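PDB 1W23: phosphoserine aminotransferase from Bacillus alcalophilus, which catalyses the reversible, pyridoxal-phosphate-dependent transfer of an amino group between phosphoserine and 2-oxoglutarate, a step in serine biosynthesis. Local coordinates for residues 92-98 with 115-121; 143-149 with 167-173; 282-288 with 300-304. All blocks are in the same frame, centred on the assembly; numbering follows the deposited sequence. Where two conformers were deposited one is given.

Interaction 1 (92-98 with 115-121); sequences TIGNYVL and ETHIAAS
Asn95 and His117 lie side by side on one face of the parallel strands 93-98 and 115-121: ND1 of His117 donates to OD1 of Asn95 at 2.9 Å. The oxygen sits in the imidazole plane, but the donor comes from above the amide plane, the two groups turned 75° apart. His117 carries CG anti to its backbone N (chi1 -176°), which sends the ring out beside the Asn95 side chain; the second torsion (chi2 -92°) then turns ND1 toward OD1. An asparagine suits this place because its other end donates: ND2 binds Asp142 OD2 and Gln137 O, which fixes the flip of the amide. Also on this face, CG2 of Ile93 rests 3.6 Å from His117 CB, while its CG1 meets CD of the outstretched Glu115 at 3.7 Å. A water links Glu115 OE1 to Thr92 O.

On the other face Leu98 and Ile118 cross nearly at right angles, CD1 to CD1 3.7 Å. Gly94 belongs to this face too, where a CB would crowd CE1 of Tyr96.

Behind these side chains stands a ladder of backbone bonds, among them Gly94 N to Glu115 O (2.8 Å). The chain turns a corner at Ala119, whose N binds Tyr96 O at 2.8 Å; the pairing then slips by one residue, and Leu98 N takes Ala120 O.

Helix 101-111 connects the strands, and Tyr96 packs on its Leu107 and Ala110. This is a beta-alpha-beta crossover at the border of the mixed sheet in the large domain of a class-V aminotransferase, strand 115-121 being outermost within the chain.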
loop_
_atom_site.group_PDB
_atom_site.type_symbol
_atom_site.label_atom_id
_atom_site.label_comp_id
_atom_site.label_asym_id
_atom_site.label_seq_id
_atom_site.Cartn_x
_atom_site.Cartn_y
_atom_site.Cartn_z
ATOM N N THR A 92 -24.282 -19.400 -6.433
ATOM C CA THR A 92 -24.743 -18.022 -6.289
ATOM C C THR A 92 -24.223 -17.184 -7.434
ATOM O O THR A 92 -23.353 -17.597 -8.196
ATOM C CB THR A 92 -24.365 -17.406 -4.906
ATOM O OG1 THR A 92 -22.958 -17.212 -4.848
ATOM C CG2 THR A 92 -24.784 -18.291 -3.746
ATOM N N ILE A 93 -24.749 -15.951 -7.516
ATOM C CA ILE A 93 -24.461 -15.052 -8.654
ATOM C C ILE A 93 -23.942 -13.727 -8.147
ATOM O O ILE A 93 -24.517 -13.128 -7.247
ATOM C CB ILE A 93 -25.762 -14.830 -9.458
ATOM C CG1 ILE A 93 -26.274 -16.157 -10.060
ATOM C CG2 ILE A 93 -25.587 -13.766 -10.516
ATOM C CD1 ILE A 93 -27.672 -16.038 -10.718
ATOM N N GLY A 94 -22.860 -13.247 -8.776
ATOM C CA GLY A 94 -22.407 -11.868 -8.513
ATOM C C GLY A 94 -23.132 -10.944 -9.476
ATOM O O GLY A 94 -22.896 -10.971 -10.690
ATOM N N ASN A 95 -24.090 -10.178 -8.959
ATOM C CA ASN A 95 -24.984 -9.362 -9.785
ATOM C C ASN A 95 -24.509 -7.913 -9.776
ATOM O O ASN A 95 -24.296 -7.367 -8.686
ATOM C CB ASN A 95 -26.418 -9.481 -9.236
ATOM C CG ASN A 95 -27.482 -9.101 -10.241
ATOM O OD1 ASN A 95 -27.163 -8.747 -11.391
ATOM N ND2 ASN A 95 -28.768 -9.198 -9.837
ATOM N N TYR A 96 -24.296 -7.321 -10.934
ATOM C CA TYR A 96 -23.649 -6.002 -11.095
ATOM C C TYR A 96 -24.573 -5.049 -11.810
ATOM O O TYR A 96 -25.220 -5.393 -12.800
ATOM C CB TYR A 96 -22.331 -6.158 -11.965
ATOM C CG TYR A 96 -21.234 -6.752 -11.068
ATOM C CD1 TYR A 96 -21.251 -8.112 -10.779
ATOM C CD2 TYR A 96 -20.242 -5.985 -10.480
ATOM C CE1 TYR A 96 -20.296 -8.686 -9.968
ATOM C CE2 TYR A 96 -19.275 -6.538 -9.616
ATOM C CZ TYR A 96 -19.299 -7.882 -9.374
ATOM O OH TYR A 96 -18.417 -8.477 -8.500
ATOM N N VAL A 97 -24.566 -3.786 -11.370
ATOM C CA VAL A 97 -25.184 -2.687 -12.079
ATOM C C VAL A 97 -24.064 -1.940 -12.791
ATOM O O VAL A 97 -23.128 -1.429 -12.144
ATOM C CB VAL A 97 -25.982 -1.743 -11.181
ATOM C CG1 VAL A 97 -26.641 -0.610 -11.985
ATOM C CG2 VAL A 97 -27.039 -2.479 -10.372
ATOM N N LEU A 98 -24.119 -1.871 -14.121
ATOM C CA LEU A 98 -23.079 -1.231 -14.893
ATOM C C LEU A 98 -23.403 0.245 -15.171
ATOM O O LEU A 98 -24.371 0.534 -15.890
ATOM C CB LEU A 98 -22.848 -1.928 -16.220
ATOM C CG LEU A 98 -22.395 -3.418 -16.115
ATOM C CD1 LEU A 98 -22.156 -3.996 -17.512
ATOM C CD2 LEU A 98 -21.144 -3.555 -15.250
ATOM N N GLU A 115 -20.385 -17.354 -11.290
ATOM C CA GLU A 115 -21.460 -16.863 -12.151
ATOM C C GLU A 115 -21.743 -15.400 -11.846
ATOM O O GLU A 115 -21.752 -15.009 -10.678
ATOM C CB GLU A 115 -22.748 -17.670 -11.933
ATOM C CG GLU A 115 -23.847 -17.347 -12.882
ATOM C CD GLU A 115 -25.068 -18.222 -12.932
ATOM O OE1 GLU A 115 -25.191 -19.197 -12.132
ATOM O OE2 GLU A 115 -25.930 -17.925 -13.827
ATOM N N THR A 116 -22.002 -14.640 -12.911
ATOM C CA THR A 116 -22.282 -13.230 -12.828
ATOM C C THR A 116 -23.572 -12.916 -13.620
ATOM O O THR A 116 -24.111 -13.704 -14.394
ATOM C CB THR A 116 -21.135 -12.357 -13.313
ATOM O OG1 THR A 116 -20.860 -12.654 -14.687
ATOM C CG2 THR A 116 -19.878 -12.583 -12.533
ATOM N N HIS A 117 -24.054 -11.696 -13.402
ATOM C CA HIS A 117 -25.258 -11.207 -14.045
ATOM C C HIS A 117 -25.167 -9.668 -14.065
ATOM O O HIS A 117 -24.527 -9.090 -13.205
ATOM C CB HIS A 117 -26.471 -11.681 -13.276
ATOM C CG HIS A 117 -27.806 -11.355 -13.836
ATOM N ND1 HIS A 117 -28.549 -10.238 -13.521
ATOM C CD2 HIS A 117 -28.527 -12.089 -14.739
ATOM C CE1 HIS A 117 -29.680 -10.263 -14.193
ATOM N NE2 HIS A 117 -29.708 -11.360 -14.929
ATOM N N ILE A 118 -25.878 -9.101 -15.035
ATOM C CA ILE A 118 -25.996 -7.651 -15.181
ATOM C C ILE A 118 -27.423 -7.289 -14.834
ATOM O O ILE A 118 -28.387 -7.522 -15.574
ATOM C CB ILE A 118 -25.611 -7.187 -16.594
ATOM C CG1 ILE A 118 -24.114 -7.491 -16.836
ATOM C CG2 ILE A 118 -25.839 -5.682 -16.757
ATOM C CD1 ILE A 118 -23.692 -7.306 -18.268
ATOM N N ALA A 119 -27.594 -6.693 -13.649
ATOM C CA ALA A 119 -28.911 -6.336 -13.157
ATOM C C ALA A 119 -29.514 -5.187 -13.978
ATOM O O ALA A 119 -30.741 -5.117 -14.158
ATOM C CB ALA A 119 -28.840 -5.914 -11.709
ATOM N N ALA A 120 -28.671 -4.262 -14.414
ATOM C CA ALA A 120 -29.104 -3.083 -15.170
ATOM C C ALA A 120 -27.811 -2.449 -15.714
ATOM O O ALA A 120 -26.710 -2.670 -15.170
ATOM C CB ALA A 120 -29.891 -2.131 -14.344
ATOM N N SER A 121 -27.956 -1.653 -16.787
ATOM C CA SER A 121 -26.818 -1.106 -17.462
ATOM C C SER A 121 -27.212 0.077 -18.327
ATOM O O SER A 121 -28.267 0.033 -18.962
ATOM C CB SER A 121 -26.193 -2.152 -18.387
ATOM O OG SER A 121 -25.100 -1.604 -19.087
HETATM O O HOH W 1 -20.872 -18.831 -8.805
HETATM O O HOH W 2 -24.221 -20.061 -9.851
#

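Interaction 2 (143-149 with 167-173); sequences AYLHITS and APLIADM. With PLP (pyridoxal-5'-phosphate), chain J.
Ile147 fills the apolar centre between strands 144-148 and 169-172, its CG1 3.7 Å from CB of Ala171 and its CG2 4.0 Å from CD1 of Leu169. CG1 takes the tight place between backbone N and carbonyl carbon (chi1 68°), which turns it across to the neighbouring strand; the small Ala171 accepts it there. Leu145 crosses Leu169 at a slant and brings CD2 to the same CD1, so one methyl of Leu169 touches two partners.

Parallel backbone bonds flank this core. Ile170 uses both backbone groups toward strand 144-148: its N donates to Leu145 O at 2.8 Å and its O accepts from Ile147 N. Asp172 N donates to Ile147 O.

The opposite face grows polar toward the strand ends. The His146 ring has CE1 4.1 Å from CB of Asp172, while its NE2 bonds to Tyr191 OH. Asp172 holds CG anti to its own N (chi1 175°) and thrusts the carboxylate beyond the strand, where OD2 stands 2.7 Å from N1 of the pyridoxal phosphate. As in related aminotransferases, this pairing probably favours a protonated pyridine nitrogen. Ser174 OG binds OD1, and a water bridges OD2 to Thr148 OG1, itself hydrogen-bonded to Ser103 OG, steadying the carboxylate from both oxygens. Replacing Asp172 by an alanine would probably leave N1 without its acidic mate and the bridging water without the acceptor that OD2 offers.

Helix 75-87 covers this polar face, with Leu83 against His146 and Phe80 against Asp172. Strand 93-98 lies next to 142-148, and strand 189-193 borders 169-172, placing both strands inside the sheet with the cofactor beyond the C-terminal end of strand 169-172.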
loop_
_atom_site.group_PDB
_atom_site.type_symbol
_atom_site.label_atom_id
_atom_site.label_comp_id
_atom_site.label_asym_id
_atom_site.label_seq_id
_atom_site.Cartn_x
_atom_site.Cartn_y
_atom_site.Cartn_z
ATOM N N ALA A 143 -25.492 -13.588 -4.749
ATOM C CA ALA A 143 -24.585 -13.478 -3.594
ATOM C C ALA A 143 -24.572 -12.036 -3.068
ATOM O O ALA A 143 -24.362 -11.774 -1.862
ATOM C CB ALA A 143 -23.179 -13.903 -3.983
ATOM N N TYR A 144 -24.764 -11.070 -3.944
ATOM C CA TYR A 144 -24.719 -9.637 -3.668
ATOM C C TYR A 144 -25.180 -8.932 -4.901
ATOM O O TYR A 144 -25.227 -9.491 -5.999
ATOM C CB TYR A 144 -23.299 -9.228 -3.285
ATOM C CG TYR A 144 -22.200 -9.536 -4.257
ATOM C CD1 TYR A 144 -21.387 -10.662 -4.026
ATOM C CD2 TYR A 144 -21.956 -8.772 -5.387
ATOM C CE1 TYR A 144 -20.372 -10.995 -4.904
ATOM C CE2 TYR A 144 -20.960 -9.110 -6.268
ATOM C CZ TYR A 144 -20.158 -10.197 -6.034
ATOM O OH TYR A 144 -19.140 -10.558 -6.888
ATOM N N LEU A 145 -25.480 -7.630 -4.732
ATOM C CA LEU A 145 -25.710 -6.689 -5.824
ATOM C C LEU A 145 -24.660 -5.601 -5.698
ATOM O O LEU A 145 -24.597 -4.970 -4.628
ATOM C CB LEU A 145 -27.102 -6.064 -5.752
ATOM C CG LEU A 145 -27.426 -5.097 -6.903
ATOM C CD1 LEU A 145 -27.503 -5.838 -8.221
ATOM C CD2 LEU A 145 -28.692 -4.338 -6.580
ATOM N N HIS A 146 -23.839 -5.425 -6.726
ATOM C CA HIS A 146 -22.714 -4.473 -6.699
ATOM C C HIS A 146 -23.020 -3.274 -7.549
ATOM O O HIS A 146 -23.434 -3.418 -8.711
ATOM C CB HIS A 146 -21.449 -5.194 -7.199
ATOM C CG HIS A 146 -20.219 -4.326 -7.173
ATOM N ND1 HIS A 146 -19.951 -3.324 -8.131
ATOM C CD2 HIS A 146 -19.154 -4.350 -6.340
ATOM C CE1 HIS A 146 -18.752 -2.787 -7.830
ATOM N NE2 HIS A 146 -18.268 -3.384 -6.732
ATOM N N ILE A 147 -22.783 -2.077 -6.983
ATOM C CA ILE A 147 -22.931 -0.810 -7.678
ATOM C C ILE A 147 -21.639 -0.018 -7.550
ATOM O O ILE A 147 -20.795 -0.268 -6.682
ATOM C CB ILE A 147 -24.112 0.009 -7.116
ATOM C CG1 ILE A 147 -23.880 0.506 -5.691
ATOM C CG2 ILE A 147 -25.423 -0.784 -7.236
ATOM C CD1 ILE A 147 -24.942 1.448 -5.176
ATOM N N THR A 148 -21.531 1.017 -8.410
ATOM C CA THR A 148 -20.438 1.973 -8.387
ATOM C C THR A 148 -21.091 3.336 -8.134
ATOM O O THR A 148 -21.841 3.837 -9.006
ATOM C CB THR A 148 -19.675 1.990 -9.708
ATOM O OG1 THR A 148 -19.364 0.637 -10.097
ATOM C CG2 THR A 148 -18.434 2.848 -9.599
ATOM N N SER A 149 -20.935 3.897 -6.938
ATOM C CA SER A 149 -21.739 5.093 -6.586
ATOM C C SER A 149 -21.447 6.308 -7.430
ATOM O O SER A 149 -22.355 7.052 -7.791
ATOM C CB SER A 149 -21.518 5.411 -5.091
ATOM O OG SER A 149 -20.146 5.566 -4.824
ATOM N N ALA A 167 -30.207 -9.905 -0.822
ATOM C CA ALA A 167 -28.758 -10.103 -0.881
ATOM C C ALA A 167 -28.113 -8.807 -0.406
ATOM O O ALA A 167 -28.774 -7.752 -0.471
ATOM C CB ALA A 167 -28.366 -10.393 -2.330
ATOM N N PRO A 168 -26.881 -8.791 0.046
ATOM C CA PRO A 168 -26.263 -7.543 0.422
ATOM C C PRO A 168 -25.954 -6.643 -0.750
ATOM O O PRO A 168 -25.525 -7.087 -1.805
ATOM C CB PRO A 168 -24.947 -8.049 1.070
ATOM C CG PRO A 168 -24.676 -9.390 0.479
ATOM C CD PRO A 168 -26.058 -10.010 0.326
ATOM N N LEU A 169 -26.158 -5.351 -0.522
ATOM C CA LEU A 169 -25.766 -4.305 -1.451
ATOM C C LEU A 169 -24.301 -3.927 -1.183
ATOM O O LEU A 169 -23.948 -3.649 -0.013
ATOM C CB LEU A 169 -26.685 -3.108 -1.312
ATOM C CG LEU A 169 -26.419 -1.912 -2.251
ATOM C CD1 LEU A 169 -26.644 -2.284 -3.698
ATOM C CD2 LEU A 169 -27.308 -0.710 -1.861
ATOM N N ILE A 170 -23.495 -3.926 -2.223
ATOM C CA ILE A 170 -22.046 -3.641 -2.126
ATOM C C ILE A 170 -21.743 -2.486 -3.040
ATOM O O ILE A 170 -22.266 -2.461 -4.187
ATOM C CB ILE A 170 -21.212 -4.866 -2.568
ATOM C CG1 ILE A 170 -21.840 -6.082 -1.923
ATOM C CG2 ILE A 170 -19.729 -4.590 -2.357
ATOM C CD1 ILE A 170 -21.132 -6.790 -0.856
ATOM N N ALA A 171 -20.946 -1.529 -2.560
ATOM C CA ALA A 171 -20.657 -0.365 -3.407
ATOM C C ALA A 171 -19.181 0.007 -3.420
ATOM O O ALA A 171 -18.531 0.145 -2.371
ATOM C CB ALA A 171 -21.445 0.848 -2.885
ATOM N N ASP A 172 -18.695 0.237 -4.627
ATOM C CA ASP A 172 -17.413 0.882 -4.894
ATOM C C ASP A 172 -17.683 2.387 -4.843
ATOM O O ASP A 172 -18.230 2.989 -5.774
ATOM C CB ASP A 172 -16.894 0.500 -6.284
ATOM C CG ASP A 172 -15.622 1.210 -6.696
ATOM O OD1 ASP A 172 -15.086 2.046 -5.899
ATOM O OD2 ASP A 172 -15.167 0.926 -7.822
ATOM N N MET A 173 -17.313 2.983 -3.703
ATOM C CA MET A 173 -17.493 4.413 -3.436
ATOM C C MET A 173 -16.177 5.165 -3.541
ATOM O O MET A 173 -16.028 6.255 -2.944
ATOM C CB MET A 173 -18.157 4.688 -2.075
ATOM C CG MET A 173 -19.551 3.980 -1.982
ATOM S SD MET A 173 -20.417 4.605 -0.531
ATOM C CE MET A 173 -22.034 3.842 -0.747
HETATM N N1 PLP J . -13.119 2.414 -8.691
HETATM C C2 PLP J . -13.333 3.762 -8.927
HETATM C C2A PLP J . -14.740 4.230 -8.891
HETATM C C3 PLP J . -12.253 4.598 -9.167
HETATM O O3 PLP J . -12.455 5.881 -9.366
HETATM C C4 PLP J . -10.917 4.055 -9.192
HETATM C C4A PLP J . -9.768 4.980 -9.382
HETATM C C5 PLP J . -10.747 2.684 -8.935
HETATM C C6 PLP J . -11.863 1.893 -8.714
HETATM C C5A PLP J . -9.404 2.015 -8.966
HETATM O O4P PLP J . -8.711 2.293 -7.694
HETATM P P PLP J . -7.185 1.749 -7.489
HETATM O O1P PLP J . -6.349 2.418 -8.537
HETATM O O2P PLP J . -7.229 0.238 -7.664
HETATM O O3P PLP J . -6.916 2.163 -6.051
HETATM O O HOH W 3 -16.858 -0.378 -9.551
#

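Interaction 3 (282-288 with 300-304); sequences NGFYVGH and TFNLR
Val286 and Asn302 form an antiparallel hydrogen-bonded pair, each N donating to the other's O at 2.9 Å, and His288 N extends the ladder to Thr300 O.

Leu303 lies alongside Tyr285, with Leu303 CD1 at the edge of the phenol ring, 3.7 Å from Tyr285 CD2. The other methyl of the leucine, CD2, meets CE2 of Phe284 at 3.6 Å, so the forked side chain serves two rings. Tyr285 also touches Phe301, their planes almost perpendicular at 89°.

At the open end Arg304 reaches back with an extended chain from CG to NE, and NH2 binds Asn282 O at 2.9 Å on a lone pair. One face of the guanidinium lies over Gly283 O. A CB on Gly283 would clash with NH2, and its backbone angles likewise demand glycine. A water spans Phe284 O and Arg304 N.

Strand 286-287 is an edge and 298-302 the middle of a three-stranded antiparallel sheet, with 333-336 beyond. Helix 343-359 packs Phe356 against Phe284, Tyr285 and Leu303, and receives Tyr285 OH at Met353 O; helix 306-318 adds Phe312 beside Phe301 and Leu303.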
loop_
_atom_site.group_PDB
_atom_site.type_symbol
_atom_site.label_atom_id
_atom_site.label_comp_id
_atom_site.label_asym_id
_atom_site.label_seq_id
_atom_site.Cartn_x
_atom_site.Cartn_y
_atom_site.Cartn_z
ATOM N N ASN A 282 -24.404 28.078 -24.193
ATOM C CA ASN A 282 -25.143 27.887 -25.463
ATOM C C ASN A 282 -24.531 26.796 -26.303
ATOM O O ASN A 282 -24.411 26.924 -27.534
ATOM C CB ASN A 282 -25.310 29.173 -26.270
ATOM C CG ASN A 282 -26.444 29.056 -27.235
ATOM O OD1 ASN A 282 -27.481 28.459 -26.907
ATOM N ND2 ASN A 282 -26.300 29.582 -28.470
ATOM N N GLY A 283 -24.164 25.678 -25.653
ATOM C CA GLY A 283 -23.666 24.520 -26.384
ATOM C C GLY A 283 -22.187 24.566 -26.695
ATOM O O GLY A 283 -21.655 23.614 -27.309
ATOM N N PHE A 284 -21.458 25.620 -26.340
ATOM C CA PHE A 284 -20.012 25.638 -26.570
ATOM C C PHE A 284 -19.322 24.542 -25.764
ATOM O O PHE A 284 -18.349 23.931 -26.251
ATOM C CB PHE A 284 -19.491 27.030 -26.263
ATOM C CG PHE A 284 -18.014 27.211 -26.637
ATOM C CD1 PHE A 284 -17.662 27.731 -27.887
ATOM C CD2 PHE A 284 -17.023 26.864 -25.735
ATOM C CE1 PHE A 284 -16.325 27.891 -28.221
ATOM C CE2 PHE A 284 -15.695 27.020 -26.086
ATOM C CZ PHE A 284 -15.339 27.542 -27.307
ATOM N N TYR A 285 -19.770 24.317 -24.529
ATOM C CA TYR A 285 -19.388 23.185 -23.697
ATOM C C TYR A 285 -20.602 22.287 -23.563
ATOM O O TYR A 285 -21.712 22.816 -23.295
ATOM C CB TYR A 285 -18.915 23.618 -22.287
ATOM C CG TYR A 285 -17.771 24.593 -22.345
ATOM C CD1 TYR A 285 -17.956 25.937 -22.090
ATOM C CD2 TYR A 285 -16.489 24.206 -22.683
ATOM C CE1 TYR A 285 -16.914 26.868 -22.134
ATOM C CE2 TYR A 285 -15.439 25.099 -22.759
ATOM C CZ TYR A 285 -15.650 26.449 -22.494
ATOM O OH TYR A 285 -14.594 27.314 -22.614
ATOM N N VAL A 286 -20.461 20.987 -23.674
ATOM C CA VAL A 286 -21.521 20.012 -23.581
ATOM C C VAL A 286 -21.134 18.967 -22.541
ATOM O O VAL A 286 -20.112 18.250 -22.679
ATOM C CB VAL A 286 -21.823 19.326 -24.908
ATOM C CG1 VAL A 286 -22.891 18.277 -24.756
ATOM C CG2 VAL A 286 -22.197 20.363 -25.955
ATOM N N GLY A 287 -21.936 18.875 -21.460
ATOM C CA GLY A 287 -21.662 17.840 -20.457
ATOM C C GLY A 287 -22.007 16.469 -21.002
ATOM O O GLY A 287 -22.996 16.284 -21.740
ATOM N N HIS A 288 -21.251 15.471 -20.572
ATOM C CA HIS A 288 -21.544 14.074 -20.923
ATOM C C HIS A 288 -22.793 13.545 -20.222
ATOM O O HIS A 288 -23.603 12.825 -20.810
ATOM C CB HIS A 288 -20.322 13.189 -20.611
ATOM C CG HIS A 288 -20.610 11.751 -20.907
ATOM N ND1 HIS A 288 -20.635 11.271 -22.180
ATOM C CD2 HIS A 288 -20.946 10.685 -20.112
ATOM C CE1 HIS A 288 -20.958 9.965 -22.192
ATOM N NE2 HIS A 288 -21.182 9.604 -20.967
ATOM N N THR A 300 -17.634 15.987 -16.393
ATOM C CA THR A 300 -17.134 15.566 -17.706
ATOM C C THR A 300 -17.799 16.365 -18.819
ATOM O O THR A 300 -19.040 16.552 -18.837
ATOM C CB THR A 300 -17.335 14.054 -17.883
ATOM O OG1 THR A 300 -18.708 13.761 -17.642
ATOM C CG2 THR A 300 -16.430 13.262 -16.947
ATOM N N PHE A 301 -17.004 16.857 -19.786
ATOM C CA PHE A 301 -17.585 17.687 -20.834
ATOM C C PHE A 301 -16.645 17.690 -22.051
ATOM O O PHE A 301 -15.476 17.361 -21.972
ATOM C CB PHE A 301 -17.866 19.109 -20.387
ATOM C CG PHE A 301 -16.672 19.896 -19.888
ATOM C CD1 PHE A 301 -16.017 20.780 -20.761
ATOM C CD2 PHE A 301 -16.183 19.785 -18.607
ATOM C CE1 PHE A 301 -14.920 21.526 -20.351
ATOM C CE2 PHE A 301 -15.100 20.571 -18.192
ATOM C CZ PHE A 301 -14.490 21.430 -19.073
ATOM N N ASN A 302 -17.236 18.100 -23.180
ATOM C CA ASN A 302 -16.518 18.275 -24.452
ATOM C C ASN A 302 -16.863 19.643 -25.025
ATOM O O ASN A 302 -17.950 20.167 -24.781
ATOM C CB ASN A 302 -16.924 17.195 -25.492
ATOM C CG ASN A 302 -16.316 15.864 -25.239
ATOM O OD1 ASN A 302 -15.198 15.612 -25.754
ATOM N ND2 ASN A 302 -16.979 15.000 -24.475
ATOM N N LEU A 303 -15.996 20.153 -25.878
ATOM C CA LEU A 303 -16.272 21.281 -26.753
ATOM C C LEU A 303 -16.876 20.731 -28.040
ATOM O O LEU A 303 -17.124 19.532 -28.176
ATOM C CB LEU A 303 -15.010 22.132 -26.935
ATOM C CG LEU A 303 -14.618 22.994 -25.725
ATOM C CD1 LEU A 303 -14.043 22.193 -24.556
ATOM C CD2 LEU A 303 -13.628 24.078 -26.168
ATOM N N ARG A 304 -17.158 21.590 -29.047
ATOM C CA ARG A 304 -17.881 21.112 -30.226
ATOM C C ARG A 304 -17.079 20.205 -31.152
ATOM O O ARG A 304 -17.664 19.503 -31.997
ATOM C CB ARG A 304 -18.406 22.302 -31.056
ATOM C CG ARG A 304 -19.666 22.939 -30.488
ATOM C CD ARG A 304 -20.343 23.885 -31.500
ATOM N NE ARG A 304 -21.670 24.273 -31.001
ATOM C CZ ARG A 304 -21.890 25.363 -30.236
ATOM N NH1 ARG A 304 -20.900 26.215 -29.944
ATOM N NH2 ARG A 304 -23.132 25.542 -29.795
HETATM O O HOH W 4 -17.004 24.398 -28.613
HETATM O O HOH W 5 -19.826 15.649 -23.873
#

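From the N terminus, interaction 1 closes first, bringing 115-121 back beside 92-98 after helix 101-111. Interaction 2 then opens at 143-149 and closes at 167-173 after a helix-free excursion containing two short strands. Interaction 3 follows as a hairpin far along the chain. The three come in series; none nests in or crosses another. Interactions 1 and 2 touch as adjacent parts of one sheet: Ile93 O meets Ala143 N, and the hydroxyls of Tyr96 and Tyr144 pair, so four strands adjacent in the sheet (169-172, 142-148, 93-98, 115-121) are tied together. Interaction 3 belongs to a separate small sheet, its nearest atoms about 11 Å from interaction 1 and about 12 Å from interaction 2.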